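Local atomic coordinates of protein mini spindles (Drosophila melanogaster, PDB entry 5VJC), a protein that probably binds tubulin through its TOG domains, arrays of HEAT repeats, and so promotes microtubule dynamics and formation of the mitotic spindle. Residues 62-65 with 66-70; 142-145 with 146-149. All coordinates share one frame; numbering follows the deposited sequence.

Contact 1 of 2, residues 62-65 with 66-70; sequences DDFR and YHLKV
Tyr66 turns back on Asp63 at the start of helix 64-77: its backbone N gives a hydrogen bond to Asp63 O (3.0 Å), and Asp63 CB lies 3.6 Å from Tyr66 CD2, at the edge of the ring and near its plane. His67 comes next and turns one face of its imidazole to the first turn, Asp63 O lying over the ring centre, 3.9 Å from its plane; His67 NE2 is hydrogen-bonded to His61 O, which helps to set how the ring is turned. Leu68 N bonds to Phe64 O (3.0 Å), and the two side chains run side by side, Leu68 CD1 meeting the edge of the Phe64 ring 4.0 Å from CE1; both, being apolar, also pack on Val107 of helix 105-124. Lys69 N closes the next turn on Arg65 O. Asp63 suits the N-cap because, with CG anti to its backbone N (chi1 -172°), OD1 accepts from Arg65 N at 2.8 Å through its anti lone pair. Its OD2 meets Arg65 NH2 in a salt bridge whose hydrogen bond is weak, since the N-H points well off the oxygen (119°). One carboxylate thus serves a helix-start N-H and a guanidinium together, and its negative charge probably also suits the positive end of the helix dipole.

Contact 2 of 2, residues 142-145 with 146-149; sequences LLKI and GDPK
Asp147 swings its carboxylate to the side away from its own N (chi1 -161°), and Lys144 bends at chi2 and chi3 (-36° and -80°), which brings Lys144 CE alongside the carboxylate, 3.9 Å from Asp147 OD2. The charged atoms themselves stay beyond salt-bridge distance, Lys144 NZ being 4.4 Å from Asp147 OD2. A water spans the gap, donating to Asp147 OD2 at 3.0 Å and accepting a weak bond from Lys144 NZ, whose stronger partner is the backbone O of Phe100. The backbone carrying this pair folds through two type I beta turns, Leu142 to Ile145 and Lys144 to Asp147. The second is closed by Asp147 N bonding to Lys144 O (3.0 Å), with the donor well above the carbonyl plane, and Asp147 CB rests 3.3 Å from that same oxygen. Gly146 occupies a buried corner of this turn, next to Ile145, whose side chain packs on helices 150-166 and 185-202. The other oxygen, Asp147 OD1, accepts from Lys149 N at 2.9 Å, the donor on the anti side but tilted from the carboxylate plane, forming an Asx turn just ahead of helix 150-166; Pro148, with its fixed phi, suits the middle of that turn. With an alanine in place of Asp147, Lys149 N would probably lose its side-chain acceptor and the water its carboxylate, and the Asx turn would be less firmly held. The two carboxylate oxygens therefore divide their work, one organising the backbone that leads into the helix and the other facing a lysine through water, an electrostatic attraction that is likely to be modest.

In the fold
Contact 1 precedes contact 2 along the chain; their centres are about 21 Å apart and their nearest atoms about 12 Å apart, so they do not touch. The first forms the opening of helix 64-77, near the surface, its centre about 22 Å from that of the chain; the second is the loop joining helix 131-142 to helix 150-166, its centre about 10 Å from that of the chain. Helix 105-124 links them indirectly, being touched by Phe64 and Leu68 from contact 1 and by Lys144, Asp147 and Lys149 from contact 2. Contact 1 starts one helix of the all-helical HEAT-repeat array, contact 2 leads into another, and such turns probably help to set how neighbouring helices stack.

Contact 1 of 2, residues 62-65 with 66-70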
ATOM      1  N   ASP A  62     -12.153   7.852 -19.467  1.00 47.20           N
ATOM      2  CA  ASP A  62     -10.787   8.369 -19.458  1.00 50.41           C
ATOM      3  C   ASP A  62     -10.670   9.657 -18.639  1.00 48.21           C
ATOM      4  O   ASP A  62      -9.589  10.007 -18.183  1.00 50.46           O
ATOM      5  CB  ASP A  62     -10.290   8.604 -20.889  1.00 56.79           C
ATOM      6  CG  ASP A  62      -9.299   7.530 -21.351  1.00 71.63           C
ATOM      7  OD1 ASP A  62      -9.295   6.411 -20.778  1.00 67.87           O
ATOM      8  OD2 ASP A  62      -8.523   7.805 -22.295  1.00 77.03           O
ATOM      9  N   ASP A  63     -11.789  10.346 -18.443  1.00 42.03           N
ATOM     10  CA  ASP A  63     -11.784  11.665 -17.817  1.00 40.95           C
ATOM     11  C   ASP A  63     -11.797  11.536 -16.295  1.00 38.25           C
ATOM     12  O   ASP A  63     -12.740  10.988 -15.730  1.00 35.55           O
ATOM     13  CB  ASP A  63     -12.987  12.477 -18.316  1.00 40.73           C
ATOM     14  CG  ASP A  63     -12.954  13.937 -17.874  1.00 46.36           C
ATOM     15  OD1 ASP A  63     -12.663  14.212 -16.688  1.00 35.43           O
ATOM     16  OD2 ASP A  63     -13.246  14.815 -18.721  1.00 51.54           O
ATOM     17  N   PHE A  64     -10.760  12.059 -15.636  1.00 34.57           N
ATOM     18  CA  PHE A  64     -10.601  11.891 -14.195  1.00 33.53           C
ATOM     19  C   PHE A  64     -11.793  12.429 -13.409  1.00 33.21           C
ATOM     20  O   PHE A  64     -12.020  12.040 -12.271  1.00 31.04           O
ATOM     21  CB  PHE A  64      -9.316  12.580 -13.701  1.00 34.48           C
ATOM     22  CG  PHE A  64      -9.431  14.079 -13.597  1.00 36.13           C
ATOM     23  CD1 PHE A  64      -9.853  14.686 -12.415  1.00 33.98           C
ATOM     24  CD2 PHE A  64      -9.118  14.887 -14.684  1.00 36.05           C
ATOM     25  CE1 PHE A  64      -9.959  16.080 -12.329  1.00 39.38           C
ATOM     26  CE2 PHE A  64      -9.218  16.280 -14.599  1.00 41.74           C
ATOM     27  CZ  PHE A  64      -9.645  16.874 -13.427  1.00 37.37           C
ATOM     28  N   ARG A  65     -12.546  13.347 -14.003  1.00 33.80           N
ATOM     29  CA  ARG A  65     -13.675  13.926 -13.295  1.00 34.59           C
ATOM     30  C   ARG A  65     -14.790  12.907 -13.040  1.00 30.55           C
ATOM     31  O   ARG A  65     -15.535  13.038 -12.070  1.00 30.99           O
ATOM     32  CB  ARG A  65     -14.204  15.137 -14.057  1.00 34.28           C
ATOM     33  CG  ARG A  65     -13.229  16.324 -13.977  1.00 40.14           C
ATOM     34  CD  ARG A  65     -13.753  17.523 -14.707  1.00 46.52           C
ATOM     35  NE  ARG A  65     -13.944  17.218 -16.116  1.00 52.74           N
ATOM     36  CZ  ARG A  65     -13.445  17.939 -17.114  1.00 63.02           C
ATOM     37  NH1 ARG A  65     -12.721  19.020 -16.851  1.00 66.08           N
ATOM     38  NH2 ARG A  65     -13.675  17.580 -18.376  1.00 56.53           N
ATOM     39  N   TYR A  66     -14.900  11.898 -13.899  1.00 31.94           N
ATOM     40  CA  TYR A  66     -15.849  10.810 -13.652  1.00 35.64           C
ATOM     41  C   TYR A  66     -15.353   9.881 -12.542  1.00 29.81           C
ATOM     42  O   TYR A  66     -16.153   9.264 -11.834  1.00 33.92           O
ATOM     43  CB  TYR A  66     -16.121  10.022 -14.939  1.00 36.88           C
ATOM     44  CG  TYR A  66     -16.860  10.868 -15.944  1.00 39.82           C
ATOM     45  CD1 TYR A  66     -18.179  11.252 -15.717  1.00 40.02           C
ATOM     46  CD2 TYR A  66     -16.218  11.351 -17.079  1.00 40.99           C
ATOM     47  CE1 TYR A  66     -18.849  12.065 -16.617  1.00 44.09           C
ATOM     48  CE2 TYR A  66     -16.880  12.154 -17.983  1.00 47.13           C
ATOM     49  CZ  TYR A  66     -18.194  12.509 -17.749  1.00 45.23           C
ATOM     50  OH  TYR A  66     -18.845  13.316 -18.658  1.00 45.01           O
ATOM     51  N   HIS A  67     -14.039   9.787 -12.397  1.00 33.59           N
ATOM     52  CA  HIS A  67     -13.446   9.050 -11.282  1.00 30.50           C
ATOM     53  C   HIS A  67     -13.731   9.727  -9.948  1.00 29.36           C
ATOM     54  O   HIS A  67     -13.989   9.050  -8.935  1.00 30.13           O
ATOM     55  CB  HIS A  67     -11.944   8.912 -11.483  1.00 32.44           C
ATOM     56  CG  HIS A  67     -11.573   8.329 -12.804  1.00 33.55           C
ATOM     57  ND1 HIS A  67     -10.317   8.475 -13.353  1.00 32.76           N
ATOM     58  CD2 HIS A  67     -12.298   7.620 -13.699  1.00 30.93           C
ATOM     59  CE1 HIS A  67     -10.283   7.867 -14.524  1.00 33.75           C
ATOM     60  NE2 HIS A  67     -11.471   7.336 -14.754  1.00 38.62           N
ATOM     61  N   LEU A  68     -13.689  11.061  -9.930  1.00 28.39           N
ATOM     62  CA  LEU A  68     -14.011  11.773  -8.698  1.00 31.41           C
ATOM     63  C   LEU A  68     -15.466  11.525  -8.351  1.00 28.83           C
ATOM     64  O   LEU A  68     -15.802  11.318  -7.195  1.00 26.90           O
ATOM     65  CB  LEU A  68     -13.735  13.285  -8.807  1.00 28.28           C
ATOM     66  CG  LEU A  68     -12.270  13.754  -8.864  1.00 30.05           C
ATOM     67  CD1 LEU A  68     -12.198  15.241  -9.171  1.00 32.96           C
ATOM     68  CD2 LEU A  68     -11.532  13.465  -7.572  1.00 30.77           C
ATOM     69  N   LYS A  69     -16.327  11.574  -9.362  1.00 29.93           N
ATOM     70  CA  LYS A  69     -17.743  11.261  -9.177  1.00 31.76           C
ATOM     71  C   LYS A  69     -17.955   9.866  -8.601  1.00 29.59           C
ATOM     72  O   LYS A  69     -18.699   9.688  -7.631  1.00 31.20           O
ATOM     73  CB  LYS A  69     -18.497  11.380 -10.511  1.00 33.89           C
ATOM     74  CG  LYS A  69     -19.978  11.034 -10.407  1.00 33.55           C
ATOM     75  CD  LYS A  69     -20.633  11.311 -11.765  1.00 46.88           C
ATOM     76  CE  LYS A  69     -22.143  11.256 -11.691  1.00 51.38           C
ATOM     77  NZ  LYS A  69     -22.732  11.657 -12.997  1.00 54.04           N
ATOM     78  N   VAL A  70     -17.306   8.874  -9.205  1.00 30.28           N
ATOM     79  CA  VAL A  70     -17.395   7.503  -8.698  1.00 28.21           C
ATOM     80  C   VAL A  70     -17.018   7.423  -7.219  1.00 29.34           C
ATOM     81  O   VAL A  70     -17.740   6.834  -6.405  1.00 25.42           O
ATOM     82  CB  VAL A  70     -16.497   6.545  -9.509  1.00 29.77           C
ATOM     83  CG1 VAL A  70     -16.357   5.198  -8.794  1.00 25.99           C
ATOM     84  CG2 VAL A  70     -17.071   6.337 -10.911  1.00 26.64           C
TER

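Contact 2 of 2, residues 142-145 with 146-149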
ATOM      1  N   LEU A 142       1.560   1.492  -1.921  1.00 20.94           N
ATOM      2  CA  LEU A 142       2.881   1.909  -1.458  1.00 27.21           C
ATOM      3  C   LEU A 142       3.651   2.733  -2.485  1.00 26.50           C
ATOM      4  O   LEU A 142       4.480   3.563  -2.110  1.00 24.57           O
ATOM      5  CB  LEU A 142       3.710   0.699  -1.052  1.00 21.61           C
ATOM      6  CG  LEU A 142       3.567   0.339   0.424  1.00 30.48           C
ATOM      7  CD1 LEU A 142       3.980  -1.102   0.639  1.00 27.85           C
ATOM      8  CD2 LEU A 142       4.436   1.274   1.272  1.00 26.05           C
ATOM      9  N   LEU A 143       3.377   2.499  -3.769  1.00 23.62           N
ATOM     10  CA  LEU A 143       3.961   3.286  -4.851  1.00 24.13           C
ATOM     11  C   LEU A 143       3.760   4.776  -4.676  1.00 27.05           C
ATOM     12  O   LEU A 143       4.578   5.561  -5.125  1.00 27.52           O
ATOM     13  CB  LEU A 143       3.378   2.873  -6.208  1.00 23.83           C
ATOM     14  CG  LEU A 143       4.007   1.630  -6.839  1.00 33.41           C
ATOM     15  CD1 LEU A 143       3.423   1.437  -8.227  1.00 41.08           C
ATOM     16  CD2 LEU A 143       5.541   1.737  -6.907  1.00 39.36           C
ATOM     17  N   LYS A 144       2.661   5.161  -4.038  1.00 26.55           N
ATOM     18  CA  LYS A 144       2.362   6.570  -3.848  1.00 24.73           C
ATOM     19  C   LYS A 144       2.953   7.155  -2.547  1.00 25.06           C
ATOM     20  O   LYS A 144       2.798   8.346  -2.283  1.00 26.85           O
ATOM     21  CB  LYS A 144       0.849   6.792  -3.859  1.00 23.73           C
ATOM     22  CG  LYS A 144       0.097   6.181  -5.034  1.00 29.64           C
ATOM     23  CD  LYS A 144       0.878   6.230  -6.345  1.00 31.25           C
ATOM     24  CE  LYS A 144       0.801   7.566  -7.014  1.00 41.40           C
ATOM     25  NZ  LYS A 144       1.383   7.457  -8.390  1.00 42.62           N
ATOM     26  N   ILE A 145       3.625   6.348  -1.736  1.00 22.49           N
ATOM     27  CA  ILE A 145       4.063   6.872  -0.435  1.00 22.73           C
ATOM     28  C   ILE A 145       5.167   7.915  -0.636  1.00 26.71           C
ATOM     29  O   ILE A 145       5.409   8.759   0.231  1.00 26.17           O
ATOM     30  CB  ILE A 145       4.555   5.780   0.528  1.00 22.36           C
ATOM     31  CG1 ILE A 145       4.433   6.269   1.980  1.00 19.45           C
ATOM     32  CG2 ILE A 145       5.996   5.364   0.210  1.00 21.95           C
ATOM     33  CD1 ILE A 145       4.806   5.230   3.024  1.00 24.54           C
ATOM     34  N   GLY A 146       5.791   7.890  -1.808  1.00 24.29           N
ATOM     35  CA  GLY A 146       6.822   8.858  -2.123  1.00 29.47           C
ATOM     36  C   GLY A 146       6.345   9.958  -3.051  1.00 31.33           C
ATOM     37  O   GLY A 146       7.161  10.635  -3.669  1.00 31.99           O
ATOM     38  N   ASP A 147       5.030  10.139  -3.159  1.00 29.38           N
ATOM     39  CA  ASP A 147       4.476  11.154  -4.068  1.00 29.28           C
ATOM     40  C   ASP A 147       5.059  12.555  -3.788  1.00 31.28           C
ATOM     41  O   ASP A 147       5.364  12.869  -2.639  1.00 27.03           O
ATOM     42  CB  ASP A 147       2.956  11.191  -3.935  1.00 27.03           C
ATOM     43  CG  ASP A 147       2.277  11.842  -5.129  1.00 32.39           C
ATOM     44  OD1 ASP A 147       1.952  13.048  -5.051  1.00 29.70           O
ATOM     45  OD2 ASP A 147       2.082  11.144  -6.141  1.00 32.27           O
ATOM     46  N   PRO A 148       5.220  13.392  -4.838  1.00 32.95           N
ATOM     47  CA  PRO A 148       5.606  14.799  -4.666  1.00 31.84           C
ATOM     48  C   PRO A 148       4.684  15.555  -3.711  1.00 34.50           C
ATOM     49  O   PRO A 148       5.132  16.494  -3.054  1.00 34.80           O
ATOM     50  CB  PRO A 148       5.483  15.380  -6.080  1.00 36.40           C
ATOM     51  CG  PRO A 148       5.629  14.223  -7.003  1.00 35.35           C
ATOM     52  CD  PRO A 148       5.176  12.995  -6.260  1.00 35.40           C
ATOM     53  N   LYS A 149       3.413  15.158  -3.636  1.00 29.88           N
ATOM     54  CA  LYS A 149       2.440  15.927  -2.870  1.00 27.99           C
ATOM     55  C   LYS A 149       2.199  15.408  -1.469  1.00 30.62           C
ATOM     56  O   LYS A 149       1.890  14.220  -1.244  1.00 26.83           O
ATOM     57  CB  LYS A 149       1.121  16.012  -3.631  1.00 31.31           C
ATOM     58  CG  LYS A 149       1.258  16.895  -4.858  1.00 31.22           C
ATOM     59  CD  LYS A 149      -0.054  17.164  -5.524  1.00 36.76           C
ATOM     60  CE  LYS A 149       0.201  17.865  -6.862  1.00 35.77           C
ATOM     61  NZ  LYS A 149       1.155  18.996  -6.726  1.00 43.60           N
TER
HETATM   62  O   HOH W   1       3.936   8.959  -7.005  1.00 41.08           O